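Local structure of protoporphyrinogen oxidase (Exiguobacterium sibiricum, 3LOV) at residues G13-A18 against A452-M457; Y21-A26 against L30-L35; R57-Y62 against V445-C450. The protein probably oxidises coproporphyrinogen III to coproporphyrin III with oxygen, using bound FAD, in the coproporphyrin-dependent route to heme b. One frame throughout, in Å; residues are numbered along the deposited sequence. Where two conformers were deposited one is given.

Contact 1: G13-A18 against A452-M457. With FAD (flavin-adenine dinucleotide), chain B.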
loop_
_atom_site.group_PDB
_atom_site.type_symbol
_atom_site.label_atom_id
_atom_site.label_comp_id
_atom_site.label_asym_id
_atom_site.label_seq_id
_atom_site.Cartn_x
_atom_site.Cartn_y
_atom_site.Cartn_z
ATOM N N GLY A 13 -4.196 11.958 8.058
ATOM C CA GLY A 13 -3.518 11.370 6.911
ATOM C C GLY A 13 -4.353 11.638 5.666
ATOM O O GLY A 13 -5.278 12.441 5.703
ATOM N N ILE A 14 -4.072 10.931 4.570
ATOM C CA ILE A 14 -4.865 11.100 3.341
ATOM C C ILE A 14 -6.394 10.775 3.574
ATOM O O ILE A 14 -7.275 11.417 3.008
ATOM C CB ILE A 14 -4.287 10.282 2.135
ATOM C CG1 ILE A 14 -4.920 10.786 0.811
ATOM C CG2 ILE A 14 -4.425 8.735 2.367
ATOM C CD1 ILE A 14 -4.452 10.094 -0.462
ATOM N N THR A 15 -6.698 9.771 4.381
ATOM C CA THR A 15 -8.067 9.335 4.566
ATOM C C THR A 15 -8.883 10.435 5.267
ATOM O O THR A 15 -10.015 10.758 4.856
ATOM C CB THR A 15 -8.129 8.026 5.381
ATOM O OG1 THR A 15 -7.321 7.036 4.702
ATOM C CG2 THR A 15 -9.582 7.552 5.506
ATOM N N GLY A 16 -8.300 10.996 6.316
ATOM C CA GLY A 16 -8.924 12.076 7.072
ATOM C C GLY A 16 -9.031 13.391 6.286
ATOM O O GLY A 16 -10.036 14.061 6.387
ATOM N N LEU A 17 -8.004 13.742 5.515
ATOM C CA LEU A 17 -8.002 14.967 4.701
ATOM C C LEU A 17 -8.966 14.841 3.528
ATOM O O LEU A 17 -9.737 15.762 3.244
ATOM C CB LEU A 17 -6.587 15.306 4.205
ATOM C CG LEU A 17 -5.677 15.973 5.234
ATOM C CD1 LEU A 17 -4.271 16.143 4.718
ATOM C CD2 LEU A 17 -6.286 17.327 5.649
ATOM N N ALA A 18 -8.980 13.678 2.886
ATOM C CA ALA A 18 -9.996 13.382 1.886
ATOM C C ALA A 18 -11.394 13.394 2.490
ATOM O O ALA A 18 -12.351 13.886 1.875
ATOM C CB ALA A 18 -9.741 12.041 1.226
ATOM N N ALA A 452 -11.336 6.404 -1.541
ATOM C CA ALA A 452 -12.647 5.828 -1.675
ATOM C C ALA A 452 -13.289 5.497 -0.335
ATOM O O ALA A 452 -14.532 5.583 -0.176
ATOM C CB ALA A 452 -12.597 4.528 -2.536
ATOM N N SER A 453 -12.475 5.007 0.602
ATOM C CA SER A 453 -12.972 4.626 1.927
ATOM C C SER A 453 -13.565 5.878 2.582
ATOM O O SER A 453 -14.724 5.858 3.032
ATOM C CB SER A 453 -11.829 4.006 2.781
ATOM O OG SER A 453 -12.237 3.598 4.080
ATOM N N ALA A 454 -12.797 6.960 2.585
ATOM C CA ALA A 454 -13.280 8.270 3.060
ATOM C C ALA A 454 -14.577 8.708 2.329
ATOM O O ALA A 454 -15.561 9.020 2.979
ATOM C CB ALA A 454 -12.185 9.377 2.923
ATOM N N LYS A 455 -14.578 8.714 0.992
ATOM C CA LYS A 455 -15.750 9.164 0.234
ATOM C C LYS A 455 -16.996 8.330 0.549
ATOM O O LYS A 455 -18.079 8.879 0.816
ATOM C CB LYS A 455 -15.474 9.106 -1.258
ATOM C CG LYS A 455 -16.472 9.905 -2.130
ATOM C CD LYS A 455 -16.302 9.515 -3.603
ATOM C CE LYS A 455 -16.888 10.550 -4.562
ATOM N NZ LYS A 455 -17.965 11.314 -3.917
ATOM N N THR A 456 -16.867 7.006 0.527
ATOM C CA THR A 456 -18.032 6.185 0.854
ATOM C C THR A 456 -18.502 6.427 2.316
ATOM O O THR A 456 -19.702 6.428 2.574
ATOM C CB THR A 456 -17.756 4.696 0.605
ATOM O OG1 THR A 456 -17.160 4.562 -0.684
ATOM C CG2 THR A 456 -19.035 3.877 0.620
HETATM N N MSE A 457 -17.599 6.607 3.286
HETATM C CA MSE A 457 -18.104 6.818 4.645
HETATM C C MSE A 457 -18.750 8.204 4.770
HETATM O O MSE A 457 -19.810 8.337 5.363
HETATM C CB MSE A 457 -17.067 6.583 5.735
HETATM C CG MSE A 457 -16.635 5.136 5.859
HETATM SE SE MSE A 457 -18.076 3.943 6.353
HETATM C CE MSE A 457 -18.371 2.874 4.746
HETATM P PA FAD B . -2.104 7.113 8.017
HETATM O O1A FAD B . -1.328 7.677 6.875
HETATM O O2A FAD B . -1.447 6.125 8.906
HETATM O O5B FAD B . -2.633 8.322 8.905
HETATM C C5B FAD B . -3.132 8.149 10.207
HETATM C C4B FAD B . -3.142 9.524 10.885
HETATM O O4B FAD B . -3.829 9.464 12.138
HETATM C C3B FAD B . -1.730 10.019 11.122
HETATM O O3B FAD B . -1.572 11.369 10.721
HETATM C C2B FAD B . -1.597 9.823 12.620
HETATM O O2B FAD B . -0.748 10.738 13.217
HETATM C C1B FAD B . -3.011 10.049 13.112
HETATM N N9A FAD B . -3.330 9.464 14.424
HETATM C C8A FAD B . -2.911 8.305 15.039
HETATM N N7A FAD B . -3.489 8.194 16.262
HETATM C C5A FAD B . -4.284 9.293 16.439
HETATM C C6A FAD B . -5.129 9.721 17.465
HETATM N N6A FAD B . -5.314 8.987 18.559
HETATM N N1A FAD B . -5.815 10.918 17.335
HETATM C C2A FAD B . -5.703 11.665 16.187
HETATM N N3A FAD B . -4.888 11.226 15.160
HETATM C C4A FAD B . -4.184 10.083 15.297
HETATM N N1 FAD B . -0.148 3.029 -1.107
HETATM C C2 FAD B . -0.123 3.301 -2.448
HETATM O O2 FAD B . -1.169 3.552 -3.060
HETATM N N3 FAD B . 1.071 3.269 -3.123
HETATM C C4 FAD B . 2.233 2.958 -2.516
HETATM O O4 FAD B . 3.259 2.980 -3.169
HETATM C C4X FAD B . 2.236 2.645 -1.173
HETATM N N5 FAD B . 3.433 2.371 -0.531
HETATM C C5X FAD B . 3.406 2.081 0.835
HETATM C C6 FAD B . 4.596 1.763 1.498
HETATM C C7 FAD B . 4.583 1.467 2.872
HETATM C C7M FAD B . 5.865 1.135 3.579
HETATM C C8 FAD B . 3.381 1.524 3.600
HETATM C C8M FAD B . 3.318 1.199 5.082
HETATM C C9 FAD B . 2.193 1.854 2.955
HETATM C C9A FAD B . 2.187 2.130 1.568
HETATM N N10 FAD B . 0.993 2.461 0.915
HETATM C C10 FAD B . 1.027 2.710 -0.463
HETATM C "C1'" FAD B . -0.347 2.514 1.610
HETATM C "C2'" FAD B . -0.643 3.982 2.002
HETATM O "O2'" FAD B . 0.315 4.396 2.904
HETATM C "C3'" FAD B . -2.027 4.173 2.637
HETATM O "O3'" FAD B . -2.961 4.059 1.571
HETATM C "C4'" FAD B . -2.277 5.545 3.314
HETATM O "O4'" FAD B . -1.127 6.243 3.750
HETATM C "C5'" FAD B . -3.138 5.403 4.554
HETATM O "O5'" FAD B . -3.458 6.684 5.036
HETATM P P FAD B . -4.405 6.812 6.292
HETATM O O1P FAD B . -5.511 5.790 6.287
HETATM O O2P FAD B . -4.836 8.232 6.570
HETATM O O3P FAD B . -3.446 6.370 7.542
#
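T15 and A18 meet A454 where the first helix of the Rossmann-type dinucleotide-binding fold, 14-26, lies against the C-terminal helix 447-463. G13 is the N-cap of helix 14-26 and a glycine of what appears to be the GxGxxG motif; with no side chain in the way, its CA comes to 3.4 Å from FAD O2P, and its carbonyl O accepts the amide of L17. I14 rests its CG2 branch on FAD O5' at 3.5 Å, on the flavin side of the phosphates. T15 N donates to FAD O2P over a long 3.3 Å, fairly straight at 160°, and T15 OG1, set beside the backbone N (chi1 -56°), gives a 2.7 Å hydrogen bond to FAD O1P. The same torsion turns methyl CG2 to the helix 447-463 side, 4.1 Å from A454 CB, while C450 packs on the T15 side chain from one turn earlier. With alanines at the interface the helices can come close: the CA atoms of T15 and A454 are 5.5 Å apart. One turn on, A18 CB touches A454 CB at 4.0 Å, and the A454 methyl is pressed tightly on the backbone, its CB 3.2 Å from T15 O.

Contact 2: Y21-A26 against L30-L35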
loop_
_atom_site.group_PDB
_atom_site.type_symbol
_atom_site.label_atom_id
_atom_site.label_comp_id
_atom_site.label_asym_id
_atom_site.label_seq_id
_atom_site.Cartn_x
_atom_site.Cartn_y
_atom_site.Cartn_z
ATOM N N TYR A 21 -12.558 17.017 2.804
ATOM C CA TYR A 21 -12.781 17.585 1.477
ATOM C C TYR A 21 -14.159 17.193 1.030
ATOM O O TYR A 21 -14.950 18.038 0.601
ATOM C CB TYR A 21 -11.741 17.068 0.457
ATOM C CG TYR A 21 -12.030 17.523 -0.970
ATOM C CD1 TYR A 21 -11.634 18.779 -1.425
ATOM C CD2 TYR A 21 -12.723 16.697 -1.857
ATOM C CE1 TYR A 21 -11.941 19.196 -2.726
ATOM C CE2 TYR A 21 -13.026 17.105 -3.123
ATOM C CZ TYR A 21 -12.618 18.352 -3.561
ATOM O OH TYR A 21 -12.931 18.761 -4.829
ATOM N N TYR A 22 -14.446 15.901 1.109
ATOM C CA TYR A 22 -15.730 15.410 0.655
ATOM C C TYR A 22 -16.847 15.855 1.599
ATOM O O TYR A 22 -17.958 16.083 1.144
ATOM C CB TYR A 22 -15.748 13.885 0.535
ATOM C CG TYR A 22 -14.859 13.326 -0.541
ATOM C CD1 TYR A 22 -15.023 13.705 -1.863
ATOM C CD2 TYR A 22 -13.865 12.388 -0.239
ATOM C CE1 TYR A 22 -14.209 13.190 -2.869
ATOM C CE2 TYR A 22 -13.029 11.861 -1.241
ATOM C CZ TYR A 22 -13.207 12.288 -2.552
ATOM O OH TYR A 22 -12.409 11.796 -3.552
ATOM N N ALA A 23 -16.567 15.937 2.906
ATOM C CA ALA A 23 -17.571 16.371 3.873
ATOM C C ALA A 23 -17.936 17.825 3.626
ATOM O O ALA A 23 -19.105 18.186 3.784
ATOM C CB ALA A 23 -17.110 16.163 5.401
ATOM N N GLU A 24 -16.962 18.667 3.271
ATOM C CA GLU A 24 -17.296 20.093 3.020
ATOM C C GLU A 24 -18.365 20.195 1.924
ATOM O O GLU A 24 -19.329 20.930 2.070
ATOM C CB GLU A 24 -16.069 20.962 2.723
ATOM C CG GLU A 24 -15.257 21.267 3.976
ATOM C CD GLU A 24 -14.257 22.394 3.837
ATOM O OE1 GLU A 24 -14.122 22.970 2.727
ATOM O OE2 GLU A 24 -13.598 22.714 4.883
ATOM N N ARG A 25 -18.258 19.350 0.913
ATOM C CA ARG A 25 -19.171 19.405 -0.219
ATOM C C ARG A 25 -20.482 18.703 0.059
ATOM O O ARG A 25 -21.522 19.194 -0.330
ATOM C CB ARG A 25 -18.519 18.821 -1.461
ATOM C CG ARG A 25 -17.700 19.840 -2.193
ATOM C CD ARG A 25 -16.330 19.311 -2.561
ATOM N NE ARG A 25 -15.436 20.427 -2.825
ATOM C CZ ARG A 25 -14.659 20.984 -1.908
ATOM N NH1 ARG A 25 -14.632 20.510 -0.674
ATOM N NH2 ARG A 25 -13.885 21.998 -2.236
ATOM N N ALA A 26 -20.447 17.548 0.718
ATOM C CA ALA A 26 -21.696 16.801 0.950
ATOM C C ALA A 26 -22.642 17.487 1.953
ATOM O O ALA A 26 -23.855 17.282 1.892
ATOM C CB ALA A 26 -21.420 15.374 1.395
ATOM N N LEU A 30 -22.947 21.459 7.941
ATOM C CA LEU A 30 -22.290 20.750 9.043
ATOM C C LEU A 30 -20.898 21.288 9.383
ATOM O O LEU A 30 -20.036 21.465 8.513
ATOM C CB LEU A 30 -22.156 19.268 8.699
ATOM C CG LEU A 30 -21.957 18.285 9.853
ATOM C CD1 LEU A 30 -23.276 18.110 10.571
ATOM C CD2 LEU A 30 -21.418 16.952 9.302
ATOM N N ASN A 31 -20.682 21.490 10.677
ATOM C CA ASN A 31 -19.403 21.919 11.232
ATOM C C ASN A 31 -18.396 20.764 11.217
ATOM O O ASN A 31 -18.766 19.650 11.596
ATOM C CB ASN A 31 -19.627 22.387 12.682
ATOM C CG ASN A 31 -20.710 23.489 12.782
ATOM O OD1 ASN A 31 -20.417 24.675 12.533
ATOM N ND2 ASN A 31 -21.979 23.082 13.074
ATOM N N ILE A 32 -17.138 21.044 10.836
ATOM C CA ILE A 32 -16.124 19.970 10.610
ATOM C C ILE A 32 -14.866 20.319 11.350
ATOM O O ILE A 32 -14.311 21.393 11.142
ATOM C CB ILE A 32 -15.799 19.770 9.114
ATOM C CG1 ILE A 32 -17.073 19.356 8.358
ATOM C CG2 ILE A 32 -14.684 18.701 8.947
ATOM C CD1 ILE A 32 -17.082 19.666 6.874
ATOM N N THR A 33 -14.473 19.454 12.283
ATOM C CA THR A 33 -13.196 19.587 12.975
ATOM C C THR A 33 -12.373 18.327 12.732
ATOM O O THR A 33 -12.925 17.215 12.722
ATOM C CB THR A 33 -13.403 19.815 14.478
ATOM O OG1 THR A 33 -14.206 20.990 14.672
ATOM C CG2 THR A 33 -12.049 19.971 15.221
ATOM N N LEU A 34 -11.079 18.509 12.490
ATOM C CA LEU A 34 -10.160 17.381 12.283
ATOM C C LEU A 34 -9.066 17.420 13.332
ATOM O O LEU A 34 -8.311 18.407 13.429
ATOM C CB LEU A 34 -9.545 17.404 10.893
ATOM C CG LEU A 34 -8.730 16.169 10.484
ATOM C CD1 LEU A 34 -8.900 15.853 8.981
ATOM C CD2 LEU A 34 -7.258 16.292 10.887
ATOM N N LEU A 35 -8.991 16.332 14.098
ATOM C CA LEU A 35 -7.961 16.125 15.127
ATOM C C LEU A 35 -6.820 15.236 14.609
ATOM O O LEU A 35 -7.027 14.057 14.233
ATOM C CB LEU A 35 -8.601 15.472 16.347
ATOM C CG LEU A 35 -9.845 16.149 16.987
ATOM C CD1 LEU A 35 -10.400 15.344 18.223
ATOM C CD2 LEU A 35 -9.499 17.564 17.381
#
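Within the beta-alpha-beta unit made of strand 6-10, helix 14-26 and strand 31-35, A23 and E24 in the last turns of the helix pack on I32 of the second strand. The whole contact passes through one methyl group, I32 CD1. With CG1 anti to the carbonyl carbon (chi1 -61°) and CD1 extended beyond it, the isoleucine reaches out from the sheet and sets its end against the helix backbone, 3.7 Å from E24 N. A23 CB and E24 CG each lie 3.8 Å from I32 CD1, so the methyl sits at the junction of two consecutive helix residues. The E24 and I32 side chains cross at a slant, and beyond CG the glutamate runs on extended, away from the isoleucine, to a buried carboxylate held by S249 OG and the amides of E247 and R248, tying the helix to the turn before strand 250-252. Toward the first strand, A23 and L30 both pack on L7, and I32 is flanked by R248 and S249. The strand backbone pairs with residue E250 on one side and with L7 and I9 on the other. A strand isoleucine against an alanine and the CG of a glutamate, helix over parallel strand, is the helix-on-sheet packing of a Rossmann-type beta-alpha-beta crossover.

Contact 3: R57-Y62 against V445-C450. With FAD (flavin-adenine dinucleotide), chain B.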
loop_
_atom_site.group_PDB
_atom_site.type_symbol
_atom_site.label_atom_id
_atom_site.label_comp_id
_atom_site.label_asym_id
_atom_site.label_seq_id
_atom_site.Cartn_x
_atom_site.Cartn_y
_atom_site.Cartn_z
ATOM N N ARG A 57 9.213 9.389 1.039
ATOM C CA ARG A 57 9.580 8.673 2.240
ATOM C C ARG A 57 8.652 7.523 2.515
ATOM O O ARG A 57 9.055 6.558 3.131
ATOM C CB ARG A 57 9.586 9.580 3.456
ATOM C CG ARG A 57 10.773 10.539 3.510
ATOM C CD ARG A 57 10.700 11.241 4.850
ATOM N NE ARG A 57 11.704 12.254 5.055
ATOM C CZ ARG A 57 12.709 12.182 5.908
ATOM N NH1 ARG A 57 12.926 11.092 6.628
ATOM N NH2 ARG A 57 13.527 13.214 6.017
ATOM N N GLY A 58 7.398 7.649 2.093
ATOM C CA GLY A 58 6.390 6.586 2.216
ATOM C C GLY A 58 5.926 6.061 0.864
ATOM O O GLY A 58 6.730 5.652 0.049
ATOM N N PRO A 59 4.619 6.044 0.619
ATOM C CA PRO A 59 4.140 5.692 -0.733
ATOM C C PRO A 59 4.817 6.570 -1.813
ATOM O O PRO A 59 4.996 7.771 -1.611
ATOM C CB PRO A 59 2.650 6.046 -0.703
ATOM C CG PRO A 59 2.268 6.191 0.699
ATOM C CD PRO A 59 3.539 6.472 1.508
ATOM N N ASP A 60 5.226 5.996 -2.932
ATOM C CA ASP A 60 5.815 6.838 -3.966
ATOM C C ASP A 60 4.837 7.161 -5.081
ATOM O O ASP A 60 5.072 8.082 -5.859
ATOM C CB ASP A 60 7.162 6.270 -4.473
ATOM C CG ASP A 60 7.017 5.104 -5.438
ATOM O OD1 ASP A 60 5.947 4.478 -5.482
ATOM O OD2 ASP A 60 7.998 4.836 -6.166
ATOM N N SER A 61 3.743 6.408 -5.158
ATOM C CA SER A 61 2.845 6.495 -6.303
ATOM C C SER A 61 1.563 5.728 -6.015
ATOM O O SER A 61 1.392 5.206 -4.923
ATOM C CB SER A 61 3.553 5.924 -7.546
ATOM O OG SER A 61 3.892 4.558 -7.384
ATOM N N TYR A 62 0.667 5.689 -6.991
ATOM C CA TYR A 62 -0.594 4.970 -6.913
ATOM C C TYR A 62 -0.933 4.379 -8.274
ATOM O O TYR A 62 -0.458 4.862 -9.290
ATOM C CB TYR A 62 -1.736 5.850 -6.397
ATOM C CG TYR A 62 -2.181 6.992 -7.325
ATOM C CD1 TYR A 62 -1.596 8.256 -7.263
ATOM C CD2 TYR A 62 -3.179 6.780 -8.256
ATOM C CE1 TYR A 62 -2.000 9.283 -8.124
ATOM C CE2 TYR A 62 -3.581 7.769 -9.117
ATOM C CZ TYR A 62 -3.003 9.006 -9.053
ATOM O OH TYR A 62 -3.462 9.914 -9.913
ATOM N N VAL A 445 -5.591 -1.244 1.138
ATOM C CA VAL A 445 -4.443 -0.581 1.697
ATOM C C VAL A 445 -3.948 0.667 0.963
ATOM O O VAL A 445 -3.374 1.544 1.590
ATOM C CB VAL A 445 -3.302 -1.626 1.839
ATOM C CG1 VAL A 445 -1.984 -0.964 2.120
ATOM C CG2 VAL A 445 -3.702 -2.605 2.943
ATOM N N GLY A 446 -4.194 0.774 -0.339
ATOM C CA GLY A 446 -3.556 1.805 -1.183
ATOM C C GLY A 446 -4.173 3.187 -1.100
ATOM O O GLY A 446 -5.310 3.337 -0.671
ATOM N N LEU A 447 -3.440 4.204 -1.549
ATOM C CA LEU A 447 -3.903 5.580 -1.453
ATOM C C LEU A 447 -5.312 5.780 -2.039
ATOM O O LEU A 447 -6.179 6.404 -1.386
ATOM C CB LEU A 447 -2.899 6.556 -2.051
ATOM C CG LEU A 447 -1.586 6.615 -1.312
ATOM C CD1 LEU A 447 -0.510 7.247 -2.174
ATOM C CD2 LEU A 447 -1.698 7.366 -0.015
ATOM N N PRO A 448 -5.579 5.203 -3.233
ATOM C CA PRO A 448 -6.896 5.341 -3.862
ATOM C C PRO A 448 -8.009 4.636 -3.122
ATOM O O PRO A 448 -9.142 5.142 -3.114
ATOM C CB PRO A 448 -6.700 4.697 -5.238
ATOM C CG PRO A 448 -5.240 4.799 -5.472
ATOM C CD PRO A 448 -4.665 4.480 -4.128
ATOM N N ASP A 449 -7.677 3.491 -2.502
ATOM C CA ASP A 449 -8.629 2.734 -1.684
ATOM C C ASP A 449 -9.044 3.530 -0.444
ATOM O O ASP A 449 -10.191 3.520 -0.027
ATOM C CB ASP A 449 -8.038 1.378 -1.243
ATOM C CG ASP A 449 -7.614 0.458 -2.447
ATOM O OD1 ASP A 449 -8.345 0.352 -3.431
ATOM O OD2 ASP A 449 -6.529 -0.142 -2.384
ATOM N N CYS A 450 -8.072 4.165 0.181
ATOM C CA CYS A 450 -8.306 5.029 1.329
ATOM C C CYS A 450 -9.134 6.251 0.960
ATOM O O CYS A 450 -10.072 6.637 1.686
ATOM C CB CYS A 450 -6.967 5.443 1.933
ATOM S SG CYS A 450 -6.173 4.077 2.835
HETATM P PA FAD B . -2.104 7.113 8.017
HETATM O O1A FAD B . -1.328 7.677 6.875
HETATM O O2A FAD B . -1.447 6.125 8.906
HETATM O O5B FAD B . -2.633 8.322 8.905
HETATM C C5B FAD B . -3.132 8.149 10.207
HETATM C C4B FAD B . -3.142 9.524 10.885
HETATM O O4B FAD B . -3.829 9.464 12.138
HETATM C C3B FAD B . -1.730 10.019 11.122
HETATM O O3B FAD B . -1.572 11.369 10.721
HETATM C C2B FAD B . -1.597 9.823 12.620
HETATM O O2B FAD B . -0.748 10.738 13.217
HETATM C C1B FAD B . -3.011 10.049 13.112
HETATM N N9A FAD B . -3.330 9.464 14.424
HETATM C C8A FAD B . -2.911 8.305 15.039
HETATM N N7A FAD B . -3.489 8.194 16.262
HETATM C C5A FAD B . -4.284 9.293 16.439
HETATM C C6A FAD B . -5.129 9.721 17.465
HETATM N N6A FAD B . -5.314 8.987 18.559
HETATM N N1A FAD B . -5.815 10.918 17.335
HETATM C C2A FAD B . -5.703 11.665 16.187
HETATM N N3A FAD B . -4.888 11.226 15.160
HETATM C C4A FAD B . -4.184 10.083 15.297
HETATM N N1 FAD B . -0.148 3.029 -1.107
HETATM C C2 FAD B . -0.123 3.301 -2.448
HETATM O O2 FAD B . -1.169 3.552 -3.060
HETATM N N3 FAD B . 1.071 3.269 -3.123
HETATM C C4 FAD B . 2.233 2.958 -2.516
HETATM O O4 FAD B . 3.259 2.980 -3.169
HETATM C C4X FAD B . 2.236 2.645 -1.173
HETATM N N5 FAD B . 3.433 2.371 -0.531
HETATM C C5X FAD B . 3.406 2.081 0.835
HETATM C C6 FAD B . 4.596 1.763 1.498
HETATM C C7 FAD B . 4.583 1.467 2.872
HETATM C C7M FAD B . 5.865 1.135 3.579
HETATM C C8 FAD B . 3.381 1.524 3.600
HETATM C C8M FAD B . 3.318 1.199 5.082
HETATM C C9 FAD B . 2.193 1.854 2.955
HETATM C C9A FAD B . 2.187 2.130 1.568
HETATM N N10 FAD B . 0.993 2.461 0.915
HETATM C C10 FAD B . 1.027 2.710 -0.463
HETATM C "C1'" FAD B . -0.347 2.514 1.610
HETATM C "C2'" FAD B . -0.643 3.982 2.002
HETATM O "O2'" FAD B . 0.315 4.396 2.904
HETATM C "C3'" FAD B . -2.027 4.173 2.637
HETATM O "O3'" FAD B . -2.961 4.059 1.571
HETATM C "C4'" FAD B . -2.277 5.545 3.314
HETATM O "O4'" FAD B . -1.127 6.243 3.750
HETATM C "C5'" FAD B . -3.138 5.403 4.554
HETATM O "O5'" FAD B . -3.458 6.684 5.036
HETATM P P FAD B . -4.405 6.812 6.292
HETATM O O1P FAD B . -5.511 5.790 6.287
HETATM O O2P FAD B . -4.836 8.232 6.570
HETATM O O3P FAD B . -3.446 6.370 7.542
#
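P59 and L447 meet above one face of the flavin ring, P59 CB lying 3.7 Å from L447 CD1. The proline lies on the isoalloxazine, its CB 3.5 Å from FAD C4X, while the leucine, its CG beside the backbone N (chi1 -65°), lies over the rim of the pyrimidine, that CG 3.6 Å from FAD O2. Next to L447 along the chain, P448 makes a second apolar pair: its CG touches Y62 CB at 3.8 Å and comes to the tyrosine ring obliquely. Both segments also address the polar rim of the pyrimidine through their backbones. FAD N3 donates to S61 O in a short but bent, weak hydrogen bond, and L447 N gives FAD O2 a straighter one of 2.8 Å at 166°. On the ribityl chain FAD O3' donates to V445 O, in a bond modelled very short at 2.5 Å.

Outside this shell, the start of helix 447-463 is fixed by G446 at the N-cap: D449 OD2 takes the G446 amide at 3.2 Å, on the anti side of the carboxylate, as in one half of a capping box, and D449 OD1 forms a salt bridge with K66. On the loop, S61 OG bonds to D60 OD1 from above the carboxylate plane, and D60 OD2 is held by K349 and W350. Y62 OH reaches T70 on helix 68-75. An amide from the first turn of a helix aimed at O2 would probably draw electron density toward the N1-C2-O2 end of the flavin and favour negative charge there on reduction.

In the fold
From the N terminus, strand 6-10 leads into helix 14-26, whose start opens contact 1 at residues 13-18. Contact 2 follows at once, closing a short turn between the end of that helix and strand 31-35. The chain then enters the loop at 57-62, which opens contact 3 and waits almost four hundred residues for 445-450. One turn later along the same helix, 452-457 closes contact 1. Contacts 2 and 3 are thus in series, both nested within contact 1. Contact 1 touches both neighbours, through K455 on Y22 and I14 on L447, so helix 447-463 joins the Rossmann-type core to the flavin end of the FAD site.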